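Cryptochrome DASH (Arabidopsis thaliana, PDB 2J4D) binds FAD and a methenyltetrahydrofolate antenna, repairs cyclobutane pyrimidine dimers in single-stranded DNA using light, and may also act as a blue-light photoreceptor. Local coordinates at residues K60-S65 with R212-L217; L171-G174 with Y178-D181; R51-D56 with G250-G255. One frame throughout, in Å; residues are numbered along the deposited sequence.

Starting from the N terminus, the chain leaves strand 41-46, runs through the loop 51-56 and enters helix 56-63, so the first halves of interactions 3 and 1 follow one another closely. Interaction 2 is the short, local closure: the end of strand 168-172 meets 178-181 a few residues on. Interaction 1 closes next, when 212-217 returns to helix 56-63, and interaction 3 last, when helix 252-265 reaches back to 51-56. The loops are nested, 2 inside 1 inside 3, and none cross. I213 packs its CG1 on V52 O, joining interactions 1 and 3, while I172 rests on D56, joining 2 and 3.

Interaction 1: residues K60-S65 with R212-L217; sequences KAWSSS and RIPLSL
W62 lays one face of its indole against P214 and L217, pinning the irregular 212-217 segment to helix 56-63 of the photolyase alpha/beta domain. This helix is the connection of a beta-alpha-beta crossover, between the parallel neighbouring strands 41-46 and 67-74. K60 and A61 serve through their carbonyls, which receive the serine hydroxyls that follow the helix. At W62, CG stands anti to the backbone N (chi1 172°), and the ring is carried out to the loop. P214 lies over it: its CG is 3.6 Å from the centroid of the six-membered ring of W62, 9° off the normal, a CH-pi contact. L217 serves the other half of the indole. Its side chain crosses that of W62 at about a right angle and sets CD2 3.9 Å from the centroid of the five-membered ring, on the same face as P214. The pyrrole nitrogen adds little, since W62 NE1 and S216 O are 3.8 Å apart and form no hydrogen bond. No hydrogen bond spans the contact; it is held by carbon on ring, with S31 and V34 also touching the indole and R36 NE bonding to the W62 carbonyl. Beyond the tryptophan the chain turns out of the helix. S64 OG donates to K60 O at 2.7 Å, backing up a weak backbone bond from S64 N to the same oxygen. S65, buried and also linked to R36 NH2, repeats the device one residue on, with S65 OG giving its proton to A61 O at 2.7 Å.

Interaction 2: residues L171-G174 with Y178-D181; sequences LIWG and YHKD
One water ties W173 to H179: it donates to W173 O at 3.0 Å and sits 2.8 Å from H179 NE2, in the plane of the imidazole. The other nitrogen of that ring is engaged as well. D181 N-H points at H179 ND1 over 3.0 Å, only 1° out of the ring plane, so the imidazole is held at two points of its edge and cannot easily swing. Held this way, it offers a face to the tryptophan: W173 CD1 stands 3.8 Å from H179 CE1, over the centre of the imidazole, in an edge-to-face pair with the planes at 58°. K180 covers one face of the indole. Its CB lies 3.7 Å from the centroid of the five-membered ring of W173, a CH-pi contact 10° off the normal, and its CD follows over the six-membered ring, 3.8 Å from W173 CZ3. The chain then bends at chi3 and chi4, leading NZ away, too distant for more than a weak cation-pi attraction. The indole nitrogen, W173 NE1, is hydrogen-bonded to T176 OG1 in the turn between the segments. The contact closes the turn that leaves strand 168-172, an outermost strand of the alpha/beta sheet, and backs it onto helix 317-339, where W173 touches R333 and I337 and K180 touches F334.

Interaction 3: residues R51-D56 with G250-G255; sequences RVLDND and GGESAG
E252 holds CG anti to its backbone N (chi1 166°) and runs extended beyond it, which sends its carboxylate from the first turn of helix 252-265 into the loop at R51, V52 and L53. There it takes two successive backbone N-H groups, one on each oxygen. V52 N donates to E252 OE1 at 2.8 Å, approaching on the syn side but 29° out of the carboxylate plane, and makes a weak second bond to E252 OE2. L53 N reaches E252 OE2 at 3.0 Å along its syn lone pair. This pair of grips fixes the rotation of a buried carboxylate and probably stabilises its negative charge. Carbon closes in around it: R51 CB is 3.6 Å from E252 CD, and L53 CB is 3.3 Å from E252 OE2. The R51 guanidinium does not join. With chi1 at 65° and the chain extended, it turns back along its own loop, where R51 NH2 donates to D54 O at 2.9 Å, in the guanidinium plane. R51 NE adds weak bonds to the carbonyls of L53 and D54, and NH1 bonds to G295 O. N55 braces the same turn from the other end, N55 ND2 bonding to R51 O at 3.0 Å while its OD1 caps L58 N at the start of helix 56-63. What results is an anchor between two parts of the photolyase/cryptochrome fold: the loop after strand 41-46 of the Rossmann-like alpha/beta domain, and helix 252-265, which leads into the part of the chain that binds FAD.

Interaction 1: residues K60-S65 with R212-L217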
ATOM      1  N   LYS A  60      -7.693  -2.384 -21.419  1.00 21.65           N
ATOM      2  CA  LYS A  60      -9.058  -2.253 -21.933  1.00 21.64           C
ATOM      3  C   LYS A  60      -9.285  -0.906 -22.610  1.00 22.79           C
ATOM      4  O   LYS A  60     -10.027  -0.807 -23.598  1.00 22.57           O
ATOM      5  CB  LYS A  60     -10.067  -2.463 -20.799  1.00 24.12           C
ATOM      6  CG  LYS A  60     -11.536  -2.392 -21.220  1.00 37.82           C
ATOM      7  CD  LYS A  60     -11.868  -3.324 -22.385  1.00 44.61           C
ATOM      8  CE  LYS A  60     -13.377  -3.504 -22.558  1.00 51.59           C
ATOM      9  NZ  LYS A  60     -13.868  -4.786 -21.960  1.00 54.99           N
ATOM     10  N   ALA A  61      -8.644   0.129 -22.081  1.00 20.77           N
ATOM     11  CA  ALA A  61      -8.759   1.469 -22.647  1.00 23.71           C
ATOM     12  C   ALA A  61      -8.135   1.480 -24.043  1.00 24.38           C
ATOM     13  O   ALA A  61      -8.713   1.996 -25.005  1.00 25.18           O
ATOM     14  CB  ALA A  61      -8.046   2.467 -21.756  1.00 21.05           C
ATOM     15  N   TRP A  62      -6.947   0.899 -24.143  1.00 23.22           N
ATOM     16  CA  TRP A  62      -6.221   0.830 -25.401  1.00 23.07           C
ATOM     17  C   TRP A  62      -6.947   0.010 -26.460  1.00 22.88           C
ATOM     18  O   TRP A  62      -7.047   0.425 -27.612  1.00 25.92           O
ATOM     19  CB  TRP A  62      -4.838   0.231 -25.155  1.00 22.88           C
ATOM     20  CG  TRP A  62      -4.068  -0.072 -26.402  1.00 24.38           C
ATOM     21  CD1 TRP A  62      -3.427   0.821 -27.215  1.00 25.27           C
ATOM     22  CD2 TRP A  62      -3.842  -1.365 -26.968  1.00 24.27           C
ATOM     23  NE1 TRP A  62      -2.810   0.158 -28.252  1.00 25.41           N
ATOM     24  CE2 TRP A  62      -3.050  -1.184 -28.125  1.00 25.19           C
ATOM     25  CE3 TRP A  62      -4.231  -2.663 -26.610  1.00 27.01           C
ATOM     26  CZ2 TRP A  62      -2.640  -2.253 -28.928  1.00 28.16           C
ATOM     27  CZ3 TRP A  62      -3.822  -3.729 -27.410  1.00 28.69           C
ATOM     28  CH2 TRP A  62      -3.035  -3.513 -28.555  1.00 28.73           C
ATOM     29  N   SER A  63      -7.463  -1.146 -26.068  1.00 23.24           N
ATOM     30  CA  SER A  63      -8.131  -2.025 -27.017  1.00 27.88           C
ATOM     31  C   SER A  63      -9.533  -1.585 -27.423  1.00 28.22           C
ATOM     32  O   SER A  63     -10.103  -2.129 -28.363  1.00 28.24           O
ATOM     33  CB  SER A  63      -8.180  -3.455 -26.468  1.00 29.34           C
ATOM     34  OG  SER A  63      -8.921  -3.511 -25.267  1.00 32.24           O
ATOM     35  N   SER A  64     -10.084  -0.592 -26.735  1.00 24.88           N
ATOM     36  CA  SER A  64     -11.423  -0.133 -27.071  1.00 25.50           C
ATOM     37  C   SER A  64     -11.450   1.312 -27.567  1.00 25.53           C
ATOM     38  O   SER A  64     -12.498   1.960 -27.552  1.00 26.86           O
ATOM     39  CB  SER A  64     -12.333  -0.278 -25.853  1.00 28.99           C
ATOM     40  OG  SER A  64     -11.934   0.600 -24.822  1.00 31.92           O
ATOM     41  N   SER A  65     -10.305   1.807 -28.017  1.00 23.71           N
ATOM     42  CA  SER A  65     -10.198   3.179 -28.504  1.00 24.57           C
ATOM     43  C   SER A  65      -9.127   3.283 -29.583  1.00 26.63           C
ATOM     44  O   SER A  65      -8.439   2.305 -29.878  1.00 25.95           O
ATOM     45  CB  SER A  65      -9.790   4.102 -27.361  1.00 24.07           C
ATOM     46  OG  SER A  65      -8.438   3.850 -26.998  1.00 24.89           O
ATOM     47  N   ARG A 212      -0.504  -8.709 -20.586  1.00 21.95           N
ATOM     48  CA  ARG A 212       0.601  -8.198 -21.393  1.00 23.56           C
ATOM     49  C   ARG A 212       0.207  -6.893 -22.061  1.00 22.52           C
ATOM     50  O   ARG A 212      -0.859  -6.790 -22.659  1.00 22.15           O
ATOM     51  CB  ARG A 212       1.018  -9.212 -22.462  1.00 26.68           C
ATOM     52  CG  ARG A 212       1.376 -10.569 -21.898  1.00 38.18           C
ATOM     53  CD  ARG A 212       2.294 -10.439 -20.697  1.00 42.82           C
ATOM     54  NE  ARG A 212       1.970 -11.435 -19.680  1.00 50.22           N
ATOM     55  CZ  ARG A 212       2.753 -12.453 -19.344  1.00 49.94           C
ATOM     56  NH1 ARG A 212       3.929 -12.619 -19.942  1.00 49.00           N
ATOM     57  NH2 ARG A 212       2.352 -13.313 -18.417  1.00 47.97           N
ATOM     58  N   ILE A 213       1.089  -5.909 -21.961  1.00 20.96           N
ATOM     59  CA  ILE A 213       0.846  -4.583 -22.502  1.00 21.95           C
ATOM     60  C   ILE A 213       1.747  -4.301 -23.705  1.00 23.44           C
ATOM     61  O   ILE A 213       2.953  -4.552 -23.658  1.00 25.72           O
ATOM     62  CB  ILE A 213       1.126  -3.509 -21.422  1.00 20.77           C
ATOM     63  CG1 ILE A 213       0.293  -3.790 -20.163  1.00 19.75           C
ATOM     64  CG2 ILE A 213       0.840  -2.128 -21.976  1.00 20.79           C
ATOM     65  CD1 ILE A 213      -1.228  -3.746 -20.366  1.00 23.00           C
ATOM     66  N   PRO A 214       1.175  -3.768 -24.795  1.00 24.42           N
ATOM     67  CA  PRO A 214       1.989  -3.470 -25.981  1.00 26.50           C
ATOM     68  C   PRO A 214       3.005  -2.365 -25.740  1.00 26.76           C
ATOM     69  O   PRO A 214       2.812  -1.506 -24.879  1.00 26.20           O
ATOM     70  CB  PRO A 214       0.949  -3.087 -27.034  1.00 29.56           C
ATOM     71  CG  PRO A 214      -0.197  -2.554 -26.223  1.00 31.09           C
ATOM     72  CD  PRO A 214      -0.253  -3.517 -25.056  1.00 25.64           C
ATOM     73  N   LEU A 215       4.095  -2.392 -26.500  1.00 27.80           N
ATOM     74  CA  LEU A 215       5.144  -1.390 -26.358  1.00 26.61           C
ATOM     75  C   LEU A 215       4.720  -0.040 -26.921  1.00 24.51           C
ATOM     76  O   LEU A 215       5.274   0.992 -26.559  1.00 24.57           O
ATOM     77  CB  LEU A 215       6.423  -1.868 -27.052  1.00 31.93           C
ATOM     78  CG  LEU A 215       7.116  -3.047 -26.362  1.00 35.32           C
ATOM     79  CD1 LEU A 215       8.347  -3.471 -27.156  1.00 42.42           C
ATOM     80  CD2 LEU A 215       7.503  -2.640 -24.946  1.00 40.65           C
ATOM     81  N   SER A 216       3.731  -0.053 -27.806  1.00 25.24           N
ATOM     82  CA  SER A 216       3.223   1.173 -28.420  1.00 25.44           C
ATOM     83  C   SER A 216       1.767   1.338 -28.011  1.00 25.72           C
ATOM     84  O   SER A 216       0.926   0.506 -28.357  1.00 28.95           O
ATOM     85  CB  SER A 216       3.328   1.079 -29.946  1.00 27.04           C
ATOM     86  OG  SER A 216       2.602   2.121 -30.573  1.00 24.14           O
ATOM     87  N   LEU A 217       1.472   2.409 -27.280  1.00 22.29           N
ATOM     88  CA  LEU A 217       0.115   2.658 -26.796  1.00 22.97           C
ATOM     89  C   LEU A 217      -0.509   3.956 -27.294  1.00 24.74           C
ATOM     90  O   LEU A 217      -1.699   4.200 -27.072  1.00 26.56           O
ATOM     91  CB  LEU A 217       0.116   2.675 -25.267  1.00 19.34           C
ATOM     92  CG  LEU A 217       0.495   1.383 -24.541  1.00 22.37           C
ATOM     93  CD1 LEU A 217       0.676   1.674 -23.052  1.00 20.72           C
ATOM     94  CD2 LEU A 217      -0.583   0.338 -24.757  1.00 26.34           C
TER

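Interaction 2: residues L171-G174 with Y178-D181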
ATOM      1  N   LEU A 171     -15.526   0.709 -14.671  1.00 21.66           N
ATOM      2  CA  LEU A 171     -14.652   0.345 -13.551  1.00 21.58           C
ATOM      3  C   LEU A 171     -14.207  -1.105 -13.705  1.00 21.68           C
ATOM      4  O   LEU A 171     -15.025  -2.002 -13.881  1.00 21.13           O
ATOM      5  CB  LEU A 171     -15.392   0.564 -12.224  1.00 17.52           C
ATOM      6  CG  LEU A 171     -15.810   2.033 -12.019  1.00 19.14           C
ATOM      7  CD1 LEU A 171     -16.747   2.176 -10.847  1.00 17.34           C
ATOM      8  CD2 LEU A 171     -14.565   2.884 -11.817  1.00 21.40           C
ATOM      9  N   ILE A 172     -12.900  -1.329 -13.636  1.00 22.07           N
ATOM     10  CA  ILE A 172     -12.339  -2.656 -13.821  1.00 19.54           C
ATOM     11  C   ILE A 172     -11.777  -3.224 -12.524  1.00 20.36           C
ATOM     12  O   ILE A 172     -11.054  -2.534 -11.806  1.00 15.93           O
ATOM     13  CB  ILE A 172     -11.192  -2.597 -14.851  1.00 22.34           C
ATOM     14  CG1 ILE A 172     -11.651  -1.833 -16.097  1.00 21.67           C
ATOM     15  CG2 ILE A 172     -10.708  -3.995 -15.190  1.00 21.30           C
ATOM     16  CD1 ILE A 172     -12.882  -2.408 -16.753  1.00 25.62           C
ATOM     17  N   TRP A 173     -12.097  -4.474 -12.212  1.00 20.76           N
ATOM     18  CA  TRP A 173     -11.542  -5.056 -10.999  1.00 21.26           C
ATOM     19  C   TRP A 173     -10.053  -5.315 -11.201  1.00 23.46           C
ATOM     20  O   TRP A 173      -9.631  -5.788 -12.256  1.00 26.91           O
ATOM     21  CB  TRP A 173     -12.217  -6.380 -10.632  1.00 20.58           C
ATOM     22  CG  TRP A 173     -11.662  -6.910  -9.351  1.00 17.78           C
ATOM     23  CD1 TRP A 173     -10.629  -7.798  -9.197  1.00 21.88           C
ATOM     24  CD2 TRP A 173     -12.010  -6.471  -8.038  1.00 20.82           C
ATOM     25  NE1 TRP A 173     -10.309  -7.929  -7.862  1.00 17.97           N
ATOM     26  CE2 TRP A 173     -11.141  -7.123  -7.130  1.00 19.96           C
ATOM     27  CE3 TRP A 173     -12.972  -5.580  -7.538  1.00 19.46           C
ATOM     28  CZ2 TRP A 173     -11.204  -6.911  -5.756  1.00 16.77           C
ATOM     29  CZ3 TRP A 173     -13.034  -5.368  -6.165  1.00 21.36           C
ATOM     30  CH2 TRP A 173     -12.152  -6.032  -5.291  1.00 21.72           C
ATOM     31  N   GLY A 174      -9.262  -5.002 -10.185  1.00 25.56           N
ATOM     32  CA  GLY A 174      -7.829  -5.238 -10.259  1.00 30.33           C
ATOM     33  C   GLY A 174      -7.310  -5.354  -8.842  1.00 31.23           C
ATOM     34  O   GLY A 174      -8.043  -5.762  -7.950  1.00 36.05           O
ATOM     35  N   TYR A 178      -5.878 -13.054  -6.503  1.00 19.60           N
ATOM     36  CA  TYR A 178      -6.973 -13.891  -6.956  1.00 19.33           C
ATOM     37  C   TYR A 178      -8.056 -12.898  -7.378  1.00 20.38           C
ATOM     38  O   TYR A 178      -8.403 -11.995  -6.620  1.00 20.31           O
ATOM     39  CB  TYR A 178      -7.499 -14.785  -5.828  1.00 21.30           C
ATOM     40  CG  TYR A 178      -6.604 -15.959  -5.542  1.00 21.68           C
ATOM     41  CD1 TYR A 178      -5.635 -15.896  -4.543  1.00 23.20           C
ATOM     42  CD2 TYR A 178      -6.700 -17.130  -6.297  1.00 23.86           C
ATOM     43  CE1 TYR A 178      -4.781 -16.971  -4.303  1.00 23.93           C
ATOM     44  CE2 TYR A 178      -5.847 -18.214  -6.065  1.00 22.61           C
ATOM     45  CZ  TYR A 178      -4.892 -18.124  -5.066  1.00 26.12           C
ATOM     46  OH  TYR A 178      -4.050 -19.185  -4.832  1.00 25.50           O
ATOM     47  N   HIS A 179      -8.587 -13.069  -8.580  1.00 18.76           N
ATOM     48  CA  HIS A 179      -9.614 -12.171  -9.102  1.00 21.58           C
ATOM     49  C   HIS A 179     -10.966 -12.368  -8.420  1.00 19.26           C
ATOM     50  O   HIS A 179     -11.380 -13.496  -8.162  1.00 18.88           O
ATOM     51  CB  HIS A 179      -9.753 -12.381 -10.617  1.00 20.10           C
ATOM     52  CG  HIS A 179     -10.448 -11.261 -11.325  1.00 19.76           C
ATOM     53  ND1 HIS A 179     -11.792 -11.002 -11.173  1.00 20.88           N
ATOM     54  CD2 HIS A 179      -9.983 -10.334 -12.197  1.00 23.17           C
ATOM     55  CE1 HIS A 179     -12.128  -9.965 -11.920  1.00 20.62           C
ATOM     56  NE2 HIS A 179     -11.048  -9.542 -12.553  1.00 19.23           N
ATOM     57  N   LYS A 180     -11.663 -11.269  -8.143  1.00 17.99           N
ATOM     58  CA  LYS A 180     -12.962 -11.345  -7.481  1.00 18.76           C
ATOM     59  C   LYS A 180     -13.954 -12.258  -8.216  1.00 19.66           C
ATOM     60  O   LYS A 180     -14.691 -13.018  -7.585  1.00 22.68           O
ATOM     61  CB  LYS A 180     -13.559  -9.938  -7.342  1.00 18.84           C
ATOM     62  CG  LYS A 180     -14.817  -9.871  -6.473  1.00 24.29           C
ATOM     63  CD  LYS A 180     -15.217  -8.419  -6.198  1.00 27.83           C
ATOM     64  CE  LYS A 180     -16.273  -7.917  -7.164  1.00 35.49           C
ATOM     65  NZ  LYS A 180     -17.612  -8.507  -6.870  1.00 38.66           N
ATOM     66  N   ASP A 181     -13.964 -12.188  -9.546  1.00 21.02           N
ATOM     67  CA  ASP A 181     -14.881 -12.990 -10.350  1.00 22.32           C
ATOM     68  C   ASP A 181     -14.577 -14.487 -10.348  1.00 25.72           C
ATOM     69  O   ASP A 181     -15.445 -15.294 -10.704  1.00 24.76           O
ATOM     70  CB  ASP A 181     -14.885 -12.505 -11.803  1.00 25.49           C
ATOM     71  CG  ASP A 181     -15.412 -11.097 -11.945  1.00 22.20           C
ATOM     72  OD1 ASP A 181     -16.107 -10.632 -11.027  1.00 28.24           O
ATOM     73  OD2 ASP A 181     -15.138 -10.462 -12.983  1.00 30.71           O
TER
HETATM   74  O   HOH W   1     -11.144  -7.384 -14.266  1.00 48.52           O

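Interaction 3: residues R51-D56 with G250-G255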
ATOM      1  N   ARG A  51       0.979   2.318 -12.639  1.00 15.55           N
ATOM      2  CA  ARG A  51       1.916   1.463 -13.364  1.00 17.72           C
ATOM      3  C   ARG A  51       1.386   1.211 -14.763  1.00 19.48           C
ATOM      4  O   ARG A  51       0.207   1.461 -15.051  1.00 18.92           O
ATOM      5  CB  ARG A  51       2.057   0.099 -12.672  1.00 17.34           C
ATOM      6  CG  ARG A  51       0.748  -0.715 -12.695  1.00 17.52           C
ATOM      7  CD  ARG A  51       0.890  -2.122 -12.120  1.00 17.36           C
ATOM      8  NE  ARG A  51      -0.344  -2.890 -12.328  1.00 18.80           N
ATOM      9  CZ  ARG A  51      -1.447  -2.767 -11.590  1.00 21.89           C
ATOM     10  NH1 ARG A  51      -1.483  -1.915 -10.566  1.00 14.83           N
ATOM     11  NH2 ARG A  51      -2.534  -3.467 -11.898  1.00 17.93           N
ATOM     12  N   VAL A  52       2.271   0.701 -15.615  1.00 17.60           N
ATOM     13  CA  VAL A  52       1.936   0.347 -16.982  1.00 20.43           C
ATOM     14  C   VAL A  52       1.804  -1.176 -17.032  1.00 20.75           C
ATOM     15  O   VAL A  52       0.859  -1.705 -17.614  1.00 20.78           O
ATOM     16  CB  VAL A  52       3.043   0.801 -17.960  1.00 19.87           C
ATOM     17  CG1 VAL A  52       2.781   0.245 -19.347  1.00 26.19           C
ATOM     18  CG2 VAL A  52       3.092   2.313 -18.006  1.00 21.21           C
ATOM     19  N   LEU A  53       2.735  -1.882 -16.396  1.00 21.31           N
ATOM     20  CA  LEU A  53       2.697  -3.347 -16.391  1.00 22.26           C
ATOM     21  C   LEU A  53       1.438  -3.941 -15.772  1.00 22.17           C
ATOM     22  O   LEU A  53       0.908  -3.420 -14.787  1.00 21.11           O
ATOM     23  CB  LEU A  53       3.891  -3.930 -15.627  1.00 24.67           C
ATOM     24  CG  LEU A  53       5.250  -4.128 -16.291  1.00 31.50           C
ATOM     25  CD1 LEU A  53       6.165  -4.846 -15.317  1.00 28.72           C
ATOM     26  CD2 LEU A  53       5.102  -4.951 -17.563  1.00 33.63           C
ATOM     27  N   ASP A  54       0.976  -5.044 -16.355  1.00 19.17           N
ATOM     28  CA  ASP A  54      -0.176  -5.771 -15.838  1.00 20.76           C
ATOM     29  C   ASP A  54      -1.300  -4.852 -15.373  1.00 20.14           C
ATOM     30  O   ASP A  54      -1.830  -5.004 -14.268  1.00 19.34           O
ATOM     31  CB  ASP A  54       0.298  -6.669 -14.686  1.00 21.39           C
ATOM     32  CG  ASP A  54      -0.808  -7.541 -14.128  1.00 25.82           C
ATOM     33  OD1 ASP A  54      -1.639  -8.027 -14.919  1.00 22.83           O
ATOM     34  OD2 ASP A  54      -0.836  -7.755 -12.899  1.00 25.11           O
ATOM     35  N   ASN A  55      -1.657  -3.899 -16.225  1.00 20.30           N
ATOM     36  CA  ASN A  55      -2.714  -2.941 -15.921  1.00 22.56           C
ATOM     37  C   ASN A  55      -3.898  -3.200 -16.853  1.00 24.08           C
ATOM     38  O   ASN A  55      -3.865  -2.794 -18.017  1.00 22.71           O
ATOM     39  CB  ASN A  55      -2.203  -1.511 -16.138  1.00 19.82           C
ATOM     40  CG  ASN A  55      -3.200  -0.461 -15.673  1.00 21.80           C
ATOM     41  OD1 ASN A  55      -4.404  -0.648 -15.781  1.00 18.00           O
ATOM     42  ND2 ASN A  55      -2.697   0.652 -15.165  1.00 18.11           N
ATOM     43  N   ASP A  56      -4.931  -3.871 -16.338  1.00 21.96           N
ATOM     44  CA  ASP A  56      -6.122  -4.186 -17.126  1.00 23.75           C
ATOM     45  C   ASP A  56      -6.923  -2.971 -17.568  1.00 24.13           C
ATOM     46  O   ASP A  56      -7.549  -2.993 -18.633  1.00 23.42           O
ATOM     47  CB  ASP A  56      -7.059  -5.119 -16.354  1.00 27.47           C
ATOM     48  CG  ASP A  56      -6.563  -6.541 -16.324  1.00 31.40           C
ATOM     49  OD1 ASP A  56      -5.944  -6.972 -17.316  1.00 35.93           O
ATOM     50  OD2 ASP A  56      -6.801  -7.233 -15.318  1.00 36.41           O
ATOM     51  N   GLY A 250       9.694   6.064  -4.665  1.00 18.76           N
ATOM     52  CA  GLY A 250       8.439   5.898  -5.377  1.00 18.87           C
ATOM     53  C   GLY A 250       8.545   5.531  -6.843  1.00 19.24           C
ATOM     54  O   GLY A 250       9.567   5.771  -7.492  1.00 18.28           O
ATOM     55  N   GLY A 251       7.484   4.916  -7.358  1.00 19.26           N
ATOM     56  CA  GLY A 251       7.436   4.564  -8.764  1.00 17.99           C
ATOM     57  C   GLY A 251       7.523   3.104  -9.165  1.00 19.36           C
ATOM     58  O   GLY A 251       8.124   2.278  -8.482  1.00 18.56           O
ATOM     59  N   GLU A 252       6.905   2.802 -10.301  1.00 18.17           N
ATOM     60  CA  GLU A 252       6.923   1.459 -10.863  1.00 20.18           C
ATOM     61  C   GLU A 252       8.360   1.006 -11.155  1.00 20.42           C
ATOM     62  O   GLU A 252       8.720  -0.139 -10.884  1.00 18.84           O
ATOM     63  CB  GLU A 252       6.098   1.432 -12.150  1.00 18.00           C
ATOM     64  CG  GLU A 252       6.293   0.187 -13.016  1.00 17.82           C
ATOM     65  CD  GLU A 252       5.281   0.103 -14.161  1.00 22.09           C
ATOM     66  OE1 GLU A 252       4.877   1.160 -14.692  1.00 20.70           O
ATOM     67  OE2 GLU A 252       4.895  -1.021 -14.538  1.00 20.95           O
ATOM     68  N   SER A 253       9.183   1.895 -11.708  1.00 19.44           N
ATOM     69  CA  SER A 253      10.564   1.528 -12.015  1.00 21.42           C
ATOM     70  C   SER A 253      11.286   1.036 -10.767  1.00 20.91           C
ATOM     71  O   SER A 253      11.906  -0.026 -10.776  1.00 20.15           O
ATOM     72  CB  SER A 253      11.317   2.716 -12.606  1.00 21.48           C
ATOM     73  OG  SER A 253      10.712   3.121 -13.820  1.00 21.71           O
ATOM     74  N   ALA A 254      11.196   1.811  -9.690  1.00 19.28           N
ATOM     75  CA  ALA A 254      11.840   1.435  -8.443  1.00 20.68           C
ATOM     76  C   ALA A 254      11.185   0.180  -7.877  1.00 19.69           C
ATOM     77  O   ALA A 254      11.855  -0.679  -7.299  1.00 19.39           O
ATOM     78  CB  ALA A 254      11.750   2.588  -7.433  1.00 19.29           C
ATOM     79  N   GLY A 255       9.874   0.064  -8.055  1.00 19.61           N
ATOM     80  CA  GLY A 255       9.180  -1.103  -7.548  1.00 18.97           C
ATOM     81  C   GLY A 255       9.633  -2.405  -8.181  1.00 18.51           C
ATOM     82  O   GLY A 255       9.919  -3.372  -7.475  1.00 17.77           O
TER